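Local coordinates for protein 3-polyprenyl-4-hydroxybenzoate decarboxylase and related decarboxylases (Pelotomaculum thermopropionicum, PDB 6H6X) that is a UbiD-class decarboxylase that binds prenylated FMN and manganese, and interconverts 2,5-furandicarboxylic acid and 2-furoic acid, at residues Ser2-Glu7 and Thr279-Pro284; Glu185-Ile190 and Val225-Val230. The protein carries 8 engineered substitutions. All coordinates share one frame; numbering follows the deposited sequence.

Both contacts involve the antiparallel sheet of the flavin-binding, Rift-related domain, with centres about 16 Å apart on the same side of the chain's centre. In contact 1 the start of helix 5-14 meets the chain just past strand 264-280; in contact 2 a turn after strand 223-226 lies on strand 184-190. Strand 240-246 pairs with both 264-280 and 184-190 and so connects the two places. They also meet directly, Thr-279 CG2 lying 4.1 Å from Glu-228 CG. Along the chain the order is 2-7, 185-190, 225-230, 279-284: contact 2 forms within the domain, while contact 1 brings the N-terminus back to it.

Contact 1: Ser2-Glu7 and Thr279-Pro284; sequences SHSLRE and THRRQP
Arg-6 and Arg-281 form the heart of a mainly polar, partly buried contact between the first turn of helix 5-14 and the loop that leaves strand 264-280, where the N-terminus of the chain meets the flavin-binding domain. The two extended arginine chains run past each other in opposite directions with their guanidinium planes only 13° apart. The overlap is staggered: Arg-6 CD lies over one face of the Arg-281 guanidinium, 3.7 Å from Arg-281 NH1, while Arg-281 CD packs 3.8 Å from Arg-6 NE. Long side chains suit this place, since the nearest backbones, at Arg-6 and Pro-284, stay 9.9 Å apart between CA atoms.

At its far end Arg-6 uses NH1 to give the contact's one cross-segment hydrogen bond, 2.9 Å to Gln-283 O. The acceptor lies close to the guanidinium plane, but the donor sits above the carbonyl plane and the N-H...O angle is a bent 145°. The acceptor is the main-chain carbonyl, so the Gln-283 side chain takes no part in this bond. Ser-4 CB approaches Arg-281 NH2 at 3.9 Å. The small serine also suits the N-cap: with chi1 59°, OG is placed between the backbone N and the carbonyl carbon, and Glu-7 N binds it at 3.1 Å. The Glu-7 carboxylate turns back to accept from His-3 N and Ser-2 N, tying the chain end to the helix.

Arg-6 NE forms a salt bridge with Glu-239, whose link to Arg-281 NE is long and weak, and Arg-281 NH2 bonds to Gly-237 O. The close approach of Arg-6 NE and Arg-281 NH1, 3.8 Å, would be repulsive alone; the Glu-239 carboxylate and the carbonyl acceptors probably offset it, allowing the two like charges to lie this close.

Contact 2: Glu185-Ile190 and Val225-Val230; sequences EIALAI and VKCETV
Val-230 and Glu-185 bury the most surface here, lying against each other where the turn after strand 223-226 covers the start of strand 184-190. Their side chains pass in opposite directions, Val-230 CG1 packing alongside the Glu-185 stem at 4.0 Å from Glu-185 CG. With chi1 -67°, Glu-185 CG stands beside its own backbone N; the chain beyond is extended, and Glu-185 OE1 comes within 3.6 Å of Val-230 CA. A glutamate suits this partly exposed end of the strand because its methylenes pack on valine while OE1 accepts a hydrogen bond from Asp-231 N, the next backbone amide of the turn. Branched Val-230 also sends CG2 to 3.9 Å from Ile-186 O.

Further along, Ala-187 CB lies 3.8 Å from Cys-227 SG. These two small side chains point toward each other and together span the space between the backbones; Val-234 touches both. No hydrogen bond joins the segments: strand 184-190 spends its backbone on neighbours 130-139 and 240-246. Ile-186 CB points away from the turn, its side chain about 8 Å from that of cofactor-binding His-151. The arrangement belongs to the split beta-barrel of UbiD enzymes, with a turn packed across one of its strands.

Contact 1: Ser2-Glu7 and Thr279-Pro284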
# COMPACT_ATOMS: atom_id res chain seq x y z
N SER B 2 -9.19 11.32 36.08
CA SER B 2 -9.21 9.83 35.90
C SER B 2 -9.88 9.44 34.54
O SER B 2 -11.08 9.58 34.39
CB SER B 2 -9.90 9.14 37.10
OG SER B 2 -9.38 7.84 37.34
N HIS B 3 -9.06 8.98 33.59
CA HIS B 3 -9.45 8.66 32.19
C HIS B 3 -10.04 9.85 31.44
O HIS B 3 -11.14 9.82 30.85
CB HIS B 3 -10.23 7.37 32.17
CG HIS B 3 -9.46 6.27 32.83
ND1 HIS B 3 -8.22 5.87 32.37
CD2 HIS B 3 -9.68 5.59 33.98
CE1 HIS B 3 -7.73 4.95 33.18
NE2 HIS B 3 -8.60 4.76 34.17
N SER B 4 -9.23 10.91 31.51
CA SER B 4 -9.44 12.19 30.87
C SER B 4 -8.52 12.27 29.67
O SER B 4 -7.56 11.46 29.53
CB SER B 4 -9.00 13.29 31.85
OG SER B 4 -7.61 13.12 32.20
N LEU B 5 -8.75 13.28 28.84
CA LEU B 5 -7.82 13.61 27.80
C LEU B 5 -6.39 13.76 28.35
O LEU B 5 -5.44 13.22 27.78
CB LEU B 5 -8.26 14.83 27.02
CG LEU B 5 -7.23 15.30 25.96
CD1 LEU B 5 -7.00 14.19 24.94
CD2 LEU B 5 -7.64 16.57 25.27
N ARG B 6 -6.24 14.49 29.46
CA ARG B 6 -4.88 14.71 30.05
C ARG B 6 -4.14 13.45 30.40
O ARG B 6 -2.94 13.35 30.13
CB ARG B 6 -4.90 15.65 31.25
CG ARG B 6 -4.82 17.10 30.81
CD ARG B 6 -5.38 17.98 31.85
NE ARG B 6 -5.91 19.21 31.26
CZ ARG B 6 -5.46 20.44 31.46
NH1 ARG B 6 -6.11 21.45 30.88
NH2 ARG B 6 -4.42 20.66 32.26
N GLU B 7 -4.81 12.48 30.98
CA GLU B 7 -4.16 11.20 31.20
C GLU B 7 -3.79 10.50 29.88
O GLU B 7 -2.67 9.99 29.74
CB GLU B 7 -4.97 10.33 32.16
CG GLU B 7 -4.74 10.83 33.60
CD GLU B 7 -5.85 10.54 34.58
OE1 GLU B 7 -6.28 9.36 34.62
OE2 GLU B 7 -6.27 11.48 35.32
N THR B 279 -18.32 26.28 29.52
CA THR B 279 -17.52 26.03 30.72
C THR B 279 -16.29 25.28 30.34
O THR B 279 -16.29 24.50 29.37
CB THR B 279 -18.30 25.24 31.85
OG1 THR B 279 -18.39 23.84 31.53
CG2 THR B 279 -19.73 25.76 32.01
N HIS B 280 -15.23 25.48 31.08
CA HIS B 280 -14.00 24.82 30.77
C HIS B 280 -13.11 24.68 31.94
O HIS B 280 -13.28 25.37 32.94
CB HIS B 280 -13.27 25.51 29.58
CG HIS B 280 -12.87 26.92 29.80
ND1 HIS B 280 -11.69 27.27 30.44
CD2 HIS B 280 -13.46 28.08 29.43
CE1 HIS B 280 -11.60 28.59 30.47
NE2 HIS B 280 -12.67 29.11 29.88
N ARG B 281 -12.18 23.74 31.84
CA ARG B 281 -11.05 23.72 32.72
C ARG B 281 -10.24 25.03 32.65
O ARG B 281 -10.16 25.74 31.59
CB ARG B 281 -10.08 22.62 32.35
CG ARG B 281 -10.53 21.23 32.68
CD ARG B 281 -9.46 20.28 32.28
NE ARG B 281 -9.87 18.92 32.47
CZ ARG B 281 -9.32 18.04 33.32
NH1 ARG B 281 -8.31 18.35 34.12
NH2 ARG B 281 -9.81 16.80 33.38
N ARG B 282 -9.62 25.30 33.78
CA ARG B 282 -8.59 26.30 33.88
C ARG B 282 -7.50 25.86 32.92
O ARG B 282 -6.98 24.73 33.02
CB ARG B 282 -8.04 26.36 35.32
CG ARG B 282 -6.99 27.45 35.60
CD ARG B 282 -6.80 27.69 37.10
NE ARG B 282 -8.06 28.13 37.74
CZ ARG B 282 -8.88 27.38 38.49
NH1 ARG B 282 -8.63 26.08 38.78
NH2 ARG B 282 -10.00 27.95 38.97
N GLN B 283 -7.17 26.75 31.98
CA GLN B 283 -6.13 26.51 30.98
C GLN B 283 -6.44 25.23 30.18
O GLN B 283 -5.71 24.23 30.25
CB GLN B 283 -4.73 26.51 31.64
CG GLN B 283 -4.34 27.88 32.22
CD GLN B 283 -2.82 28.09 32.36
OE1 GLN B 283 -2.04 27.12 32.44
NE2 GLN B 283 -2.40 29.36 32.37
N PRO B 284 -7.55 25.26 29.43
CA PRO B 284 -7.98 24.06 28.68
C PRO B 284 -7.10 23.72 27.47
O PRO B 284 -6.39 24.58 26.94
CB PRO B 284 -9.36 24.45 28.20
CG PRO B 284 -9.32 25.92 28.03
CD PRO B 284 -8.34 26.45 29.06

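Contact 2: Glu185-Ile190 and Val225-Val230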
# COMPACT_ATOMS: atom_id res chain seq x y z
N GLU B 185 -32.56 21.17 23.58
CA GLU B 185 -31.39 21.45 24.42
C GLU B 185 -30.28 20.43 24.16
O GLU B 185 -30.55 19.24 24.06
CB GLU B 185 -31.78 21.39 25.90
CG GLU B 185 -32.73 22.49 26.35
CD GLU B 185 -32.94 22.54 27.86
OE1 GLU B 185 -32.65 21.56 28.59
OE2 GLU B 185 -33.43 23.60 28.32
N ILE B 186 -29.04 20.90 24.05
CA ILE B 186 -27.89 20.04 23.80
C ILE B 186 -26.71 20.49 24.59
O ILE B 186 -26.62 21.65 25.00
CB ILE B 186 -27.47 20.00 22.31
CG1 ILE B 186 -26.88 21.33 21.84
CG2 ILE B 186 -28.64 19.59 21.42
CD1 ILE B 186 -26.36 21.28 20.42
N ALA B 187 -25.77 19.59 24.76
CA ALA B 187 -24.45 19.96 25.18
C ALA B 187 -23.34 19.37 24.29
O ALA B 187 -23.46 18.26 23.77
CB ALA B 187 -24.26 19.53 26.63
N LEU B 188 -22.29 20.14 24.13
CA LEU B 188 -21.15 19.78 23.32
C LEU B 188 -19.96 19.65 24.21
O LEU B 188 -19.64 20.58 24.92
CB LEU B 188 -20.87 20.88 22.32
CG LEU B 188 -22.02 21.14 21.35
CD1 LEU B 188 -21.70 22.41 20.60
CD2 LEU B 188 -22.15 20.00 20.38
N ALA B 189 -19.30 18.49 24.21
CA ALA B 189 -18.05 18.35 24.99
C ALA B 189 -16.85 18.05 24.13
O ALA B 189 -16.92 17.20 23.29
CB ALA B 189 -18.24 17.24 25.99
N ILE B 190 -15.76 18.74 24.39
CA ILE B 190 -14.54 18.73 23.60
C ILE B 190 -13.40 18.39 24.51
O ILE B 190 -13.26 18.95 25.58
CB ILE B 190 -14.30 20.08 22.95
CG1 ILE B 190 -15.42 20.45 21.99
CG2 ILE B 190 -12.98 20.07 22.18
CD1 ILE B 190 -15.38 21.92 21.54
N VAL B 225 -21.55 15.41 35.07
CA VAL B 225 -22.02 16.54 35.83
C VAL B 225 -23.14 17.24 35.06
O VAL B 225 -23.21 17.14 33.83
CB VAL B 225 -20.83 17.45 36.19
CG1 VAL B 225 -20.16 17.98 34.91
CG2 VAL B 225 -21.30 18.61 37.04
N LYS B 226 -24.04 17.92 35.77
CA LYS B 226 -25.14 18.65 35.14
C LYS B 226 -24.62 19.92 34.53
O LYS B 226 -23.72 20.55 35.10
CB LYS B 226 -26.21 19.08 36.16
CG LYS B 226 -26.99 18.00 36.83
CD LYS B 226 -27.81 17.11 35.91
CE LYS B 226 -29.02 17.80 35.39
NZ LYS B 226 -29.89 16.76 34.75
N CYS B 227 -25.22 20.31 33.42
CA CYS B 227 -24.95 21.59 32.76
C CYS B 227 -25.58 22.75 33.51
O CYS B 227 -26.53 22.57 34.25
CB CYS B 227 -25.51 21.56 31.33
SG CYS B 227 -24.46 20.54 30.24
N GLU B 228 -25.04 23.93 33.29
CA GLU B 228 -25.55 25.17 33.92
C GLU B 228 -26.91 25.61 33.40
O GLU B 228 -27.78 25.93 34.20
CB GLU B 228 -24.58 26.34 33.69
CG GLU B 228 -23.17 26.14 34.26
CD GLU B 228 -23.16 26.00 35.77
OE1 GLU B 228 -23.66 26.92 36.45
OE2 GLU B 228 -22.64 24.97 36.26
N THR B 229 -27.09 25.65 32.08
CA THR B 229 -28.23 26.33 31.46
C THR B 229 -29.16 25.41 30.70
O THR B 229 -30.13 25.88 30.11
CB THR B 229 -27.74 27.41 30.48
OG1 THR B 229 -27.00 26.81 29.40
CG2 THR B 229 -26.84 28.39 31.22
N VAL B 230 -28.87 24.11 30.70
CA VAL B 230 -29.71 23.13 30.03
C VAL B 230 -29.74 21.86 30.84
O VAL B 230 -28.81 21.58 31.59
CB VAL B 230 -29.18 22.83 28.60
CG1 VAL B 230 -29.36 24.05 27.70
CG2 VAL B 230 -27.71 22.38 28.62